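Local coordinates for protein pyocin-S2 (PDB 5ODW) that kills sensitive bacterial cells by breaking down their chromosomal DNA, as a nuclease bacteriocin represented here by its N-terminal, probably receptor-binding, part, at residues C[49-54]-C[136-141]; C[24-29]-C[155-160]; C[44-49]-C[149-154]. All coordinates share one frame; numbering follows the deposited sequence.

Contact 1: C[49-54]-C[136-141]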
ATOM      1  N   THR C  49      -2.631  23.637  -4.741  1.00 26.87           N
ATOM      2  CA  THR C  49      -1.870  24.851  -4.398  1.00 27.42           C
ATOM      3  C   THR C  49      -0.790  25.151  -5.457  1.00 31.69           C
ATOM      4  O   THR C  49      -0.502  26.319  -5.710  1.00 32.46           O
ATOM      5  CB  THR C  49      -1.332  24.813  -2.953  1.00 32.86           C
ATOM      6  OG1 THR C  49      -0.419  23.732  -2.813  1.00 42.45           O
ATOM      7  CG2 THR C  49      -2.440  24.687  -1.904  1.00 25.08           C
ATOM      8  N   GLY C  50      -0.272  24.107  -6.109  1.00 27.09           N
ATOM      9  CA  GLY C  50       0.707  24.241  -7.184  1.00 26.98           C
ATOM     10  C   GLY C  50       0.140  24.938  -8.402  1.00 29.62           C
ATOM     11  O   GLY C  50       0.787  25.810  -8.994  1.00 28.42           O
ATOM     12  N   MET C  51      -1.096  24.560  -8.754  1.00 26.40           N
ATOM     13  CA  MET C  51      -1.849  25.117  -9.870  1.00 26.95           C
ATOM     14  C   MET C  51      -2.252  26.563  -9.577  1.00 34.05           C
ATOM     15  O   MET C  51      -2.145  27.420 -10.465  1.00 32.86           O
ATOM     16  CB  MET C  51      -3.059  24.226 -10.201  1.00 29.09           C
ATOM     17  CG  MET C  51      -2.696  22.898 -10.930  1.00 32.60           C
ATOM     18  SD  MET C  51      -1.333  22.885 -12.167  1.00 36.94           S
ATOM     19  CE  MET C  51      -2.060  23.836 -13.499  1.00 34.68           C
ATOM     20  N   GLN C  52      -2.655  26.828  -8.299  1.00 33.55           N
ATOM     21  CA  GLN C  52      -3.033  28.121  -7.705  1.00 34.19           C
ATOM     22  C   GLN C  52      -1.829  29.084  -7.733  1.00 39.07           C
ATOM     23  O   GLN C  52      -2.007  30.258  -8.063  1.00 40.67           O
ATOM     24  CB  GLN C  52      -3.494  27.891  -6.253  1.00 35.27           C
ATOM     25  CG  GLN C  52      -4.020  29.117  -5.510  1.00 59.59           C
ATOM     26  CD  GLN C  52      -3.967  28.917  -4.004  1.00 82.75           C
ATOM     27  OE1 GLN C  52      -4.585  27.991  -3.444  1.00 72.26           O
ATOM     28  NE2 GLN C  52      -3.217  29.781  -3.312  1.00 79.81           N
ATOM     29  N   GLU C  53      -0.614  28.598  -7.383  1.00 34.01           N
ATOM     30  CA  GLU C  53       0.614  29.401  -7.366  1.00 33.36           C
ATOM     31  C   GLU C  53       1.091  29.725  -8.776  1.00 40.74           C
ATOM     32  O   GLU C  53       1.654  30.805  -8.999  1.00 42.41           O
ATOM     33  CB  GLU C  53       1.731  28.722  -6.551  1.00 33.30           C
ATOM     34  CG  GLU C  53       1.519  28.703  -5.042  1.00 36.14           C
ATOM     35  CD  GLU C  53       1.214  30.048  -4.415  1.00 69.64           C
ATOM     36  OE1 GLU C  53       2.095  30.939  -4.455  1.00 74.94           O
ATOM     37  OE2 GLU C  53       0.083  30.219  -3.902  1.00 67.53           O
ATOM     38  N   TYR C  54       0.856  28.790  -9.729  1.00 37.62           N
ATOM     39  CA  TYR C  54       1.204  28.927 -11.143  1.00 37.42           C
ATOM     40  C   TYR C  54       0.379  30.028 -11.767  1.00 43.15           C
ATOM     41  O   TYR C  54       0.938  30.920 -12.395  1.00 45.09           O
ATOM     42  CB  TYR C  54       0.981  27.605 -11.897  1.00 38.20           C
ATOM     43  CG  TYR C  54       1.391  27.668 -13.357  1.00 39.77           C
ATOM     44  CD1 TYR C  54       0.516  28.156 -14.325  1.00 41.87           C
ATOM     45  CD2 TYR C  54       2.656  27.249 -13.767  1.00 40.36           C
ATOM     46  CE1 TYR C  54       0.899  28.263 -15.655  1.00 41.47           C
ATOM     47  CE2 TYR C  54       3.039  27.322 -15.103  1.00 41.82           C
ATOM     48  CZ  TYR C  54       2.159  27.836 -16.041  1.00 48.02           C
ATOM     49  OH  TYR C  54       2.516  27.912 -17.359  1.00 48.06           O
ATOM     50  N   LYS C 136       2.621  25.579 -24.133  1.00 45.58           N
ATOM     51  CA  LYS C 136       2.712  24.252 -23.523  1.00 44.31           C
ATOM     52  C   LYS C 136       3.045  24.225 -22.020  1.00 45.44           C
ATOM     53  O   LYS C 136       2.810  23.196 -21.390  1.00 44.79           O
ATOM     54  CB  LYS C 136       3.708  23.376 -24.309  1.00 47.81           C
ATOM     55  CG  LYS C 136       3.277  23.118 -25.770  1.00 65.13           C
ATOM     56  CD  LYS C 136       2.385  21.879 -25.955  1.00 70.72           C
ATOM     57  CE  LYS C 136       1.717  21.853 -27.308  1.00 79.44           C
ATOM     58  NZ  LYS C 136       0.449  22.636 -27.321  1.00 86.07           N
ATOM     59  N   SER C 137       3.503  25.352 -21.434  1.00 40.25           N
ATOM     60  CA  SER C 137       3.898  25.457 -20.015  1.00 37.87           C
ATOM     61  C   SER C 137       2.861  24.997 -18.983  1.00 40.29           C
ATOM     62  O   SER C 137       3.244  24.241 -18.098  1.00 39.65           O
ATOM     63  CB  SER C 137       4.363  26.870 -19.668  1.00 38.80           C
ATOM     64  OG  SER C 137       4.787  26.980 -18.317  1.00 35.45           O
ATOM     65  N   GLU C 138       1.617  25.467 -19.035  1.00 36.82           N
ATOM     66  CA  GLU C 138       0.625  25.047 -18.033  1.00 36.22           C
ATOM     67  C   GLU C 138       0.281  23.557 -18.070  1.00 40.95           C
ATOM     68  O   GLU C 138       0.165  22.916 -17.033  1.00 39.04           O
ATOM     69  CB  GLU C 138      -0.641  25.908 -18.081  1.00 38.12           C
ATOM     70  CG  GLU C 138      -1.603  25.620 -16.938  1.00 46.44           C
ATOM     71  CD  GLU C 138      -2.523  26.780 -16.619  1.00 57.20           C
ATOM     72  OE1 GLU C 138      -3.441  26.606 -15.794  1.00 40.85           O
ATOM     73  OE2 GLU C 138      -2.328  27.870 -17.184  1.00 52.76           O
ATOM     74  N   SER C 139       0.109  23.016 -19.270  1.00 39.83           N
ATOM     75  CA  SER C 139      -0.159  21.588 -19.447  1.00 40.33           C
ATOM     76  C   SER C 139       0.992  20.687 -18.986  1.00 43.25           C
ATOM     77  O   SER C 139       0.771  19.660 -18.355  1.00 43.95           O
ATOM     78  CB  SER C 139      -0.463  21.305 -20.914  1.00 47.68           C
ATOM     79  OG  SER C 139      -1.168  22.386 -21.493  1.00 62.68           O
ATOM     80  N   MET C 140       2.213  21.086 -19.328  1.00 38.22           N
ATOM     81  CA  MET C 140       3.467  20.401 -18.967  1.00 36.97           C
ATOM     82  C   MET C 140       3.689  20.376 -17.445  1.00 39.91           C
ATOM     83  O   MET C 140       4.049  19.331 -16.898  1.00 39.31           O
ATOM     84  CB  MET C 140       4.644  21.107 -19.661  1.00 39.81           C
ATOM     85  CG  MET C 140       5.973  20.414 -19.494  1.00 43.48           C
ATOM     86  SD  MET C 140       7.354  21.473 -19.975  1.00 48.29           S
ATOM     87  CE  MET C 140       8.710  20.576 -19.233  1.00 44.72           C
ATOM     88  N   TYR C 141       3.488  21.538 -16.781  1.00 35.85           N
ATOM     89  CA  TYR C 141       3.630  21.749 -15.338  1.00 34.39           C
ATOM     90  C   TYR C 141       2.708  20.821 -14.554  1.00 33.83           C
ATOM     91  O   TYR C 141       3.166  20.110 -13.656  1.00 32.91           O
ATOM     92  CB  TYR C 141       3.366  23.231 -15.000  1.00 36.44           C
ATOM     93  CG  TYR C 141       3.342  23.602 -13.527  1.00 39.03           C
ATOM     94  CD1 TYR C 141       4.523  23.818 -12.822  1.00 41.12           C
ATOM     95  CD2 TYR C 141       2.139  23.865 -12.875  1.00 39.73           C
ATOM     96  CE1 TYR C 141       4.506  24.224 -11.487  1.00 40.74           C
ATOM     97  CE2 TYR C 141       2.110  24.276 -11.545  1.00 40.31           C
ATOM     98  CZ  TYR C 141       3.297  24.465 -10.856  1.00 47.69           C
ATOM     99  OH  TYR C 141       3.271  24.883  -9.546  1.00 48.72           O
TER

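Contact 2: C[24-29]-C[155-160]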
ATOM      1  N   ILE C  24      13.380  40.596 -18.624  1.00 62.86           N
ATOM      2  CA  ILE C  24      12.368  40.064 -17.721  1.00 61.26           C
ATOM      3  C   ILE C  24      13.064  38.954 -16.914  1.00 65.52           C
ATOM      4  O   ILE C  24      13.458  37.933 -17.484  1.00 65.79           O
ATOM      5  CB  ILE C  24      11.116  39.575 -18.492  1.00 63.63           C
ATOM      6  CG1 ILE C  24      10.520  40.707 -19.360  1.00 63.54           C
ATOM      7  CG2 ILE C  24      10.070  39.019 -17.513  1.00 64.01           C
ATOM      8  CD1 ILE C  24       9.860  40.267 -20.613  1.00 65.55           C
ATOM      9  N   GLN C  25      13.254  39.186 -15.599  1.00 61.48           N
ATOM     10  CA  GLN C  25      13.952  38.265 -14.694  1.00 60.84           C
ATOM     11  C   GLN C  25      13.049  37.612 -13.629  1.00 65.25           C
ATOM     12  O   GLN C  25      12.261  38.313 -12.993  1.00 65.75           O
ATOM     13  CB  GLN C  25      15.146  38.993 -14.021  1.00 61.87           C
ATOM     14  CG  GLN C  25      16.040  38.094 -13.162  1.00 70.40           C
ATOM     15  CD  GLN C  25      17.282  38.773 -12.653  1.00 92.88           C
ATOM     16  OE1 GLN C  25      17.571  39.925 -12.997  1.00 91.56           O
ATOM     17  NE2 GLN C  25      17.994  38.104 -11.751  1.00 81.51           N
ATOM     18  N   TYR C  26      13.205  36.275 -13.415  1.00 60.81           N
ATOM     19  CA  TYR C  26      12.534  35.520 -12.354  1.00 60.00           C
ATOM     20  C   TYR C  26      13.570  35.175 -11.285  1.00 66.24           C
ATOM     21  O   TYR C  26      14.555  34.494 -11.589  1.00 65.93           O
ATOM     22  CB  TYR C  26      11.818  34.237 -12.856  1.00 59.89           C
ATOM     23  CG  TYR C  26      11.063  33.534 -11.744  1.00 60.16           C
ATOM     24  CD1 TYR C  26       9.841  34.021 -11.286  1.00 61.77           C
ATOM     25  CD2 TYR C  26      11.614  32.439 -11.084  1.00 60.52           C
ATOM     26  CE1 TYR C  26       9.173  33.422 -10.219  1.00 61.55           C
ATOM     27  CE2 TYR C  26      10.957  31.835 -10.009  1.00 61.15           C
ATOM     28  CZ  TYR C  26       9.733  32.328  -9.583  1.00 66.03           C
ATOM     29  OH  TYR C  26       9.065  31.741  -8.531  1.00 62.42           O
ATOM     30  N   ILE C  27      13.331  35.616 -10.053  1.00 64.50           N
ATOM     31  CA  ILE C  27      14.228  35.327  -8.941  1.00 64.84           C
ATOM     32  C   ILE C  27      13.530  34.365  -7.989  1.00 71.46           C
ATOM     33  O   ILE C  27      12.423  34.637  -7.528  1.00 71.49           O
ATOM     34  CB  ILE C  27      14.607  36.600  -8.163  1.00 67.82           C
ATOM     35  CG1 ILE C  27      14.975  37.730  -9.122  1.00 68.13           C
ATOM     36  CG2 ILE C  27      15.747  36.315  -7.198  1.00 68.54           C
ATOM     37  CD1 ILE C  27      13.786  38.329  -9.838  1.00 74.76           C
ATOM     38  N   PRO C  28      14.180  33.234  -7.690  1.00 69.49           N
ATOM     39  CA  PRO C  28      13.628  32.211  -6.812  1.00 70.09           C
ATOM     40  C   PRO C  28      14.573  31.839  -5.677  1.00 78.49           C
ATOM     41  O   PRO C  28      15.780  32.051  -5.785  1.00 78.53           O
ATOM     42  CB  PRO C  28      13.529  31.019  -7.756  1.00 71.36           C
ATOM     43  CG  PRO C  28      14.695  31.203  -8.693  1.00 75.54           C
ATOM     44  CD  PRO C  28      15.172  32.636  -8.593  1.00 71.08           C
ATOM     45  N   ALA C  29      14.017  31.308  -4.591  1.00 30.00           N
ATOM     46  CA  ALA C  29      14.812  30.876  -3.444  1.00 30.00           C
ATOM     47  C   ALA C  29      15.628  29.639  -3.804  1.00 30.00           C
ATOM     48  O   ALA C  29      15.152  28.782  -4.544  1.00 30.00           O
ATOM     49  CB  ALA C  29      13.906  30.581  -2.261  1.00 30.00           C
ATOM     50  N   PHE C 155       9.461  22.945  -9.840  1.00 32.44           N
ATOM     51  CA  PHE C 155       8.808  22.977 -11.150  1.00 30.75           C
ATOM     52  C   PHE C 155       8.392  24.378 -11.510  1.00 34.34           C
ATOM     53  O   PHE C 155       8.707  24.839 -12.617  1.00 35.27           O
ATOM     54  CB  PHE C 155       7.581  22.039 -11.184  1.00 30.81           C
ATOM     55  CG  PHE C 155       7.949  20.615 -10.883  1.00 31.13           C
ATOM     56  CD1 PHE C 155       8.619  19.836 -11.829  1.00 34.49           C
ATOM     57  CD2 PHE C 155       7.684  20.063  -9.636  1.00 31.45           C
ATOM     58  CE1 PHE C 155       9.000  18.523 -11.537  1.00 35.28           C
ATOM     59  CE2 PHE C 155       8.057  18.745  -9.348  1.00 34.46           C
ATOM     60  CZ  PHE C 155       8.707  17.983 -10.303  1.00 33.40           C
ATOM     61  N   LEU C 156       7.688  25.050 -10.564  1.00 27.88           N
ATOM     62  CA  LEU C 156       7.188  26.403 -10.682  1.00 27.19           C
ATOM     63  C   LEU C 156       8.329  27.388 -10.942  1.00 32.99           C
ATOM     64  O   LEU C 156       8.203  28.208 -11.853  1.00 33.53           O
ATOM     65  CB  LEU C 156       6.387  26.756  -9.416  1.00 26.72           C
ATOM     66  CG  LEU C 156       5.816  28.174  -9.282  1.00 31.79           C
ATOM     67  CD1 LEU C 156       4.786  28.485 -10.370  1.00 31.81           C
ATOM     68  CD2 LEU C 156       5.200  28.355  -7.926  1.00 35.65           C
ATOM     69  N   ASP C 157       9.452  27.277 -10.188  1.00 29.27           N
ATOM     70  CA  ASP C 157      10.608  28.151 -10.350  1.00 29.69           C
ATOM     71  C   ASP C 157      11.245  27.969 -11.719  1.00 33.91           C
ATOM     72  O   ASP C 157      11.572  28.961 -12.372  1.00 33.99           O
ATOM     73  CB  ASP C 157      11.624  27.944  -9.215  1.00 32.60           C
ATOM     74  CG  ASP C 157      11.280  28.656  -7.905  1.00 45.30           C
ATOM     75  OD1 ASP C 157      10.318  29.465  -7.899  1.00 43.93           O
ATOM     76  OD2 ASP C 157      12.001  28.426  -6.885  1.00 52.79           O
ATOM     77  N   ARG C 158      11.350  26.706 -12.182  1.00 30.02           N
ATOM     78  CA  ARG C 158      11.904  26.381 -13.498  1.00 29.71           C
ATOM     79  C   ARG C 158      11.028  26.913 -14.633  1.00 33.20           C
ATOM     80  O   ARG C 158      11.560  27.550 -15.533  1.00 32.12           O
ATOM     81  CB  ARG C 158      12.192  24.872 -13.641  1.00 27.19           C
ATOM     82  CG  ARG C 158      12.991  24.521 -14.901  1.00 34.27           C
ATOM     83  CD  ARG C 158      14.445  24.141 -14.645  1.00 38.19           C
ATOM     84  NE  ARG C 158      14.994  23.362 -15.766  1.00 45.24           N
ATOM     85  CZ  ARG C 158      15.840  23.836 -16.675  1.00 70.84           C
ATOM     86  NH1 ARG C 158      16.288  25.085 -16.588  1.00 67.87           N
ATOM     87  NH2 ARG C 158      16.261  23.061 -17.669  1.00 63.23           N
ATOM     88  N   HIS C 159       9.698  26.666 -14.587  1.00 31.39           N
ATOM     89  CA  HIS C 159       8.761  27.129 -15.622  1.00 31.93           C
ATOM     90  C   HIS C 159       8.752  28.651 -15.748  1.00 35.68           C
ATOM     91  O   HIS C 159       8.676  29.156 -16.865  1.00 35.19           O
ATOM     92  CB  HIS C 159       7.333  26.601 -15.392  1.00 32.22           C
ATOM     93  CG  HIS C 159       7.082  25.223 -15.924  1.00 35.84           C
ATOM     94  ND1 HIS C 159       6.257  25.008 -17.014  1.00 37.88           N
ATOM     95  CD2 HIS C 159       7.495  24.024 -15.456  1.00 37.12           C
ATOM     96  CE1 HIS C 159       6.222  23.697 -17.191  1.00 36.70           C
ATOM     97  NE2 HIS C 159       6.946  23.065 -16.278  1.00 36.68           N
ATOM     98  N   MET C 160       8.852  29.376 -14.614  1.00 33.03           N
ATOM     99  CA  MET C 160       8.838  30.845 -14.607  1.00 33.40           C
ATOM    100  C   MET C 160      10.174  31.421 -15.110  1.00 37.36           C
ATOM    101  O   MET C 160      10.153  32.301 -15.969  1.00 37.32           O
ATOM    102  CB  MET C 160       8.386  31.431 -13.248  1.00 35.70           C
ATOM    103  CG  MET C 160       6.944  31.031 -12.784  1.00 39.39           C
ATOM    104  SD  MET C 160       5.472  31.290 -13.841  1.00 43.98           S
ATOM    105  CE  MET C 160       5.405  29.798 -14.718  1.00 40.69           C
TER

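Contact 3: C[44-49]-C[149-154]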
ATOM      1  N   SER C  44      -1.107  13.258  -4.505  1.00 29.08           N
ATOM      2  CA  SER C  44      -0.232  14.385  -4.171  1.00 27.66           C
ATOM      3  C   SER C  44      -1.041  15.512  -3.542  1.00 31.24           C
ATOM      4  O   SER C  44      -2.020  15.948  -4.157  1.00 32.52           O
ATOM      5  CB  SER C  44       0.464  14.894  -5.427  1.00 28.56           C
ATOM      6  OG  SER C  44       1.170  16.102  -5.219  1.00 34.19           O
ATOM      7  N   PRO C  45      -0.659  16.026  -2.341  1.00 25.99           N
ATOM      8  CA  PRO C  45      -1.417  17.143  -1.749  1.00 25.31           C
ATOM      9  C   PRO C  45      -1.053  18.548  -2.303  1.00 31.30           C
ATOM     10  O   PRO C  45      -1.717  19.551  -1.967  1.00 32.82           O
ATOM     11  CB  PRO C  45      -1.101  17.016  -0.253  1.00 26.21           C
ATOM     12  CG  PRO C  45      -0.031  15.982  -0.118  1.00 29.70           C
ATOM     13  CD  PRO C  45       0.455  15.619  -1.462  1.00 26.10           C
ATOM     14  N   TYR C  46      -0.007  18.623  -3.159  1.00 26.65           N
ATOM     15  CA  TYR C  46       0.544  19.885  -3.678  1.00 26.98           C
ATOM     16  C   TYR C  46      -0.031  20.346  -5.013  1.00 29.50           C
ATOM     17  O   TYR C  46       0.287  21.457  -5.457  1.00 29.17           O
ATOM     18  CB  TYR C  46       2.089  19.794  -3.807  1.00 28.49           C
ATOM     19  CG  TYR C  46       2.769  18.972  -2.730  1.00 29.67           C
ATOM     20  CD1 TYR C  46       3.007  19.505  -1.467  1.00 32.87           C
ATOM     21  CD2 TYR C  46       3.189  17.666  -2.979  1.00 28.56           C
ATOM     22  CE1 TYR C  46       3.608  18.745  -0.464  1.00 33.52           C
ATOM     23  CE2 TYR C  46       3.805  16.904  -1.988  1.00 28.45           C
ATOM     24  CZ  TYR C  46       4.011  17.446  -0.733  1.00 36.43           C
ATOM     25  OH  TYR C  46       4.656  16.710   0.228  1.00 36.29           O
ATOM     26  N   VAL C  47      -0.845  19.506  -5.669  1.00 24.89           N
ATOM     27  CA  VAL C  47      -1.381  19.820  -7.005  1.00 24.46           C
ATOM     28  C   VAL C  47      -2.252  21.113  -6.975  1.00 30.70           C
ATOM     29  O   VAL C  47      -1.906  22.086  -7.654  1.00 31.43           O
ATOM     30  CB  VAL C  47      -2.077  18.624  -7.712  1.00 25.34           C
ATOM     31  CG1 VAL C  47      -2.497  19.012  -9.120  1.00 26.42           C
ATOM     32  CG2 VAL C  47      -1.153  17.418  -7.776  1.00 23.61           C
ATOM     33  N   GLY C  48      -3.300  21.118  -6.145  1.00 26.89           N
ATOM     34  CA  GLY C  48      -4.213  22.243  -5.971  1.00 26.78           C
ATOM     35  C   GLY C  48      -3.522  23.570  -5.761  1.00 30.61           C
ATOM     36  O   GLY C  48      -3.763  24.513  -6.524  1.00 31.65           O
ATOM     37  N   THR C  49      -2.631  23.637  -4.741  1.00 26.87           N
ATOM     38  CA  THR C  49      -1.870  24.851  -4.398  1.00 27.42           C
ATOM     39  C   THR C  49      -0.790  25.151  -5.457  1.00 31.69           C
ATOM     40  O   THR C  49      -0.502  26.319  -5.710  1.00 32.46           O
ATOM     41  CB  THR C  49      -1.332  24.813  -2.953  1.00 32.86           C
ATOM     42  OG1 THR C  49      -0.419  23.732  -2.813  1.00 42.45           O
ATOM     43  CG2 THR C  49      -2.440  24.687  -1.904  1.00 25.08           C
ATOM     44  N   ARG C 149       4.373  13.543  -8.067  1.00 34.32           N
ATOM     45  CA  ARG C 149       3.669  13.529  -6.761  1.00 33.37           C
ATOM     46  C   ARG C 149       4.399  14.361  -5.695  1.00 40.21           C
ATOM     47  O   ARG C 149       3.999  14.342  -4.526  1.00 41.57           O
ATOM     48  CB  ARG C 149       3.390  12.117  -6.210  1.00 28.71           C
ATOM     49  CG  ARG C 149       2.800  11.119  -7.163  1.00 26.24           C
ATOM     50  CD  ARG C 149       2.742   9.740  -6.547  1.00 25.90           C
ATOM     51  NE  ARG C 149       4.047   9.221  -6.130  1.00 30.06           N
ATOM     52  CZ  ARG C 149       4.958   8.699  -6.945  1.00 52.63           C
ATOM     53  NH1 ARG C 149       4.739   8.646  -8.253  1.00 43.33           N
ATOM     54  NH2 ARG C 149       6.103   8.238  -6.458  1.00 46.82           N
ATOM     55  N   LYS C 150       5.462  15.085  -6.095  1.00 37.18           N
ATOM     56  CA  LYS C 150       6.258  15.904  -5.182  1.00 36.88           C
ATOM     57  C   LYS C 150       5.885  17.390  -5.212  1.00 38.52           C
ATOM     58  O   LYS C 150       4.989  17.808  -5.953  1.00 37.18           O
ATOM     59  CB  LYS C 150       7.770  15.684  -5.381  1.00 40.88           C
ATOM     60  CG  LYS C 150       8.338  15.982  -6.759  1.00 48.07           C
ATOM     61  CD  LYS C 150       9.725  15.351  -6.878  1.00 55.86           C
ATOM     62  CE  LYS C 150      10.498  15.858  -8.062  1.00 57.12           C
ATOM     63  NZ  LYS C 150      11.903  15.410  -8.011  1.00 60.71           N
ATOM     64  N   PHE C 151       6.544  18.160  -4.330  1.00 34.21           N
ATOM     65  CA  PHE C 151       6.352  19.582  -4.122  1.00 33.03           C
ATOM     66  C   PHE C 151       6.580  20.406  -5.382  1.00 36.10           C
ATOM     67  O   PHE C 151       7.574  20.209  -6.077  1.00 36.94           O
ATOM     68  CB  PHE C 151       7.209  20.070  -2.951  1.00 35.21           C
ATOM     69  CG  PHE C 151       6.925  21.499  -2.568  1.00 36.69           C
ATOM     70  CD1 PHE C 151       5.700  21.856  -2.019  1.00 38.69           C
ATOM     71  CD2 PHE C 151       7.869  22.493  -2.786  1.00 38.37           C
ATOM     72  CE1 PHE C 151       5.438  23.185  -1.685  1.00 40.05           C
ATOM     73  CE2 PHE C 151       7.600  23.818  -2.447  1.00 41.15           C
ATOM     74  CZ  PHE C 151       6.385  24.159  -1.915  1.00 38.93           C
ATOM     75  N   TYR C 152       5.646  21.341  -5.649  1.00 32.04           N
ATOM     76  CA  TYR C 152       5.586  22.209  -6.821  1.00 32.36           C
ATOM     77  C   TYR C 152       6.762  23.156  -6.979  1.00 40.66           C
ATOM     78  O   TYR C 152       7.177  23.391  -8.107  1.00 43.22           O
ATOM     79  CB  TYR C 152       4.258  22.980  -6.889  1.00 33.04           C
ATOM     80  CG  TYR C 152       3.947  23.873  -5.706  1.00 35.18           C
ATOM     81  CD1 TYR C 152       4.358  25.206  -5.685  1.00 37.65           C
ATOM     82  CD2 TYR C 152       3.156  23.419  -4.652  1.00 35.53           C
ATOM     83  CE1 TYR C 152       4.061  26.041  -4.607  1.00 37.79           C
ATOM     84  CE2 TYR C 152       2.822  24.256  -3.584  1.00 37.08           C
ATOM     85  CZ  TYR C 152       3.295  25.560  -3.558  1.00 44.13           C
ATOM     86  OH  TYR C 152       2.980  26.380  -2.506  1.00 46.40           O
ATOM     87  N   GLY C 153       7.288  23.661  -5.868  1.00 38.76           N
ATOM     88  CA  GLY C 153       8.399  24.608  -5.794  1.00 40.17           C
ATOM     89  C   GLY C 153       9.457  24.616  -6.883  1.00 46.04           C
ATOM     90  O   GLY C 153       9.692  25.665  -7.496  1.00 46.85           O
ATOM     91  N   GLU C 154      10.112  23.455  -7.126  1.00 41.83           N
ATOM     92  CA  GLU C 154      11.179  23.333  -8.138  1.00 41.42           C
ATOM     93  C   GLU C 154      10.659  23.488  -9.567  1.00 40.91           C
ATOM     94  O   GLU C 154      11.328  24.107 -10.394  1.00 42.27           O
ATOM     95  CB  GLU C 154      12.003  22.028  -7.967  1.00 43.82           C
ATOM     96  CG  GLU C 154      11.277  20.730  -8.318  1.00 55.30           C
ATOM     97  CD  GLU C 154      11.751  19.478  -7.608  1.00 70.44           C
ATOM     98  OE1 GLU C 154      10.972  18.928  -6.795  1.00 62.43           O
ATOM     99  OE2 GLU C 154      12.895  19.041  -7.877  1.00 56.99           O
TER

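Contact 1: C[49-54]-C[136-141]
Y54 CD2 lies over one face of the Y141 ring, 3.5 Å above the plane and displaced toward the rim; G50 and the sulfur of M51 lie at the edge of the Y141 ring. The edge of the Y54 ring meets S137 OG near the ring plane, while the E138 carboxylate approaches that ring obliquely, OE2 lying 3.6 Å from Y54 CE1. Y54 and Y141 run past each other in opposite directions, their rings oblique with planes 33° apart, so each hydroxyl reaches the partner helix. Both have CG anti to the backbone N, which sends the rings straight across. Y141 OH donates to G50 O over 2.7 Å from above the carbonyl plane. That oxygen also accepts the helical bond from Y54 N, so two donors grip it. At the other end, Y54 OH and S137 OG are hydrogen-bonded at 2.6 Å; R58 and H159 add further bonds to this polar pair, one to each oxygen. The M51 chain bends at chi2 and chi3, bringing SD 3.7 Å from Y141 CD2 in an edge-on Met-aromatic contact, and CE against E138. H159 meets Y141 edge-to-face. With segment axes 11.4 Å apart and running at 163°, this is an antiparallel helix pair bridged by two tyrosines, one from each helix, part of the helical bundle of this domain.

Contact 2: C[24-29]-C[155-160]
Y26, D157 and M160 carry this contact between a strand end and one face of a helix. Y26 points at the helix with CG anti to the backbone N (chi1 -176°), laying its ring across the turn from D157 to M160. M160 CB sits over the centre of one ring face, 3.6 Å from the Y26 centroid and only 13° off the normal, a CH-pi contact. Beyond CB the thioether chain of M160 turns away from the strand, bent at both chi2 and chi3, and packs against Y54. D157 instead takes the edge of the ring. Its CG is anti to the carbonyl carbon, and the D157 side chain crosses that of Y26 at about a right angle, with ring and carboxylate planes 54° apart. Y26 OH donates to D157 OD1 over 2.7 Å; OD1 accepts through its anti lone pair, the one away from OD2, and this bond would help to stabilise the ionised carboxylate. OD2 is turned to the loop that follows the strand, 3.1 Å from P28 CB. The tyrosine is thus held by a face contact and a bond at its tip. Strand 24-26 pairs antiparallel with strand 12-14, through the backbone of Q25 and I13. The resulting small hairpin lies along helix 153-204, where I24 N bonds to S168, and Y26 also touches L57 of helix 47-70.

Contact 3: C[44-49]-C[149-154]
Y46 and F151 stand at right angles, the edge of F151 turned toward the face of Y46 in an offset edge-to-face pair with centroids 5.7 Å apart. F151 CD1 is the atom that touches, 3.6 Å from Y46 CD1. The same face of Y46 also receives the backbone of F151, whose CA lies 4.0 Å from the Y46 centroid as a CH-pi contact. P45 CD covers the opposite face, so the ring is clamped between its own neighbour in sequence and the crossing chain. Near the plane of Y46, at its CE2 edge, lies the carbonyl oxygen of R149. Y152 forms the second aromatic layer: the backbone of T49 lies over one of its faces and F151 CE1 over the other. Its CG occupies the crowded position between the backbone N and the carbonyl carbon (chi1 59°), which brings CE2 to 3.4 Å from T49 OG1 and CD2 beside Y46 CB. Polar links are slight. S44 OG gives a weak hydrogen bond to R149 O and accepts a weak capping bond from Y46 N, 3.5 Å long, ahead of helix 47-70. The R149 guanidinium turns away to bond P40 O, whereas K150 NZ makes a salt bridge to an acidic side chain of another protein's chain. R149, with positive phi, leaves helix 133-148; the linker that follows passes the start of helix 47-70 and enters helix 153-204, while Y152 also packs on Y141 and L145 of helix 133-148.

Contact 1 touches both others, its centre about 12 Å from that of contact 2 and about 10 Å from that of contact 3; those two centres are about 16 Å apart. Contacts 1 and 2 are joined by a probable hydrogen bond between S137 OG and H159 ND1, 2.8 Å, and by M160 packing on Y54. Contacts 1 and 3 share T49, and Y152 CB lies 3.4 Å from Y141 OH. Contact 1 joins helices 47-70 and 133-148, contact 2 strand 24-26 to helix 153-204, contact 3 the start of helix 47-70 to the linker before helix 153-204, gathering three helices and a strand. Another protein's chain reaches every contact, mostly contact 3, consistent with a receptor-binding end.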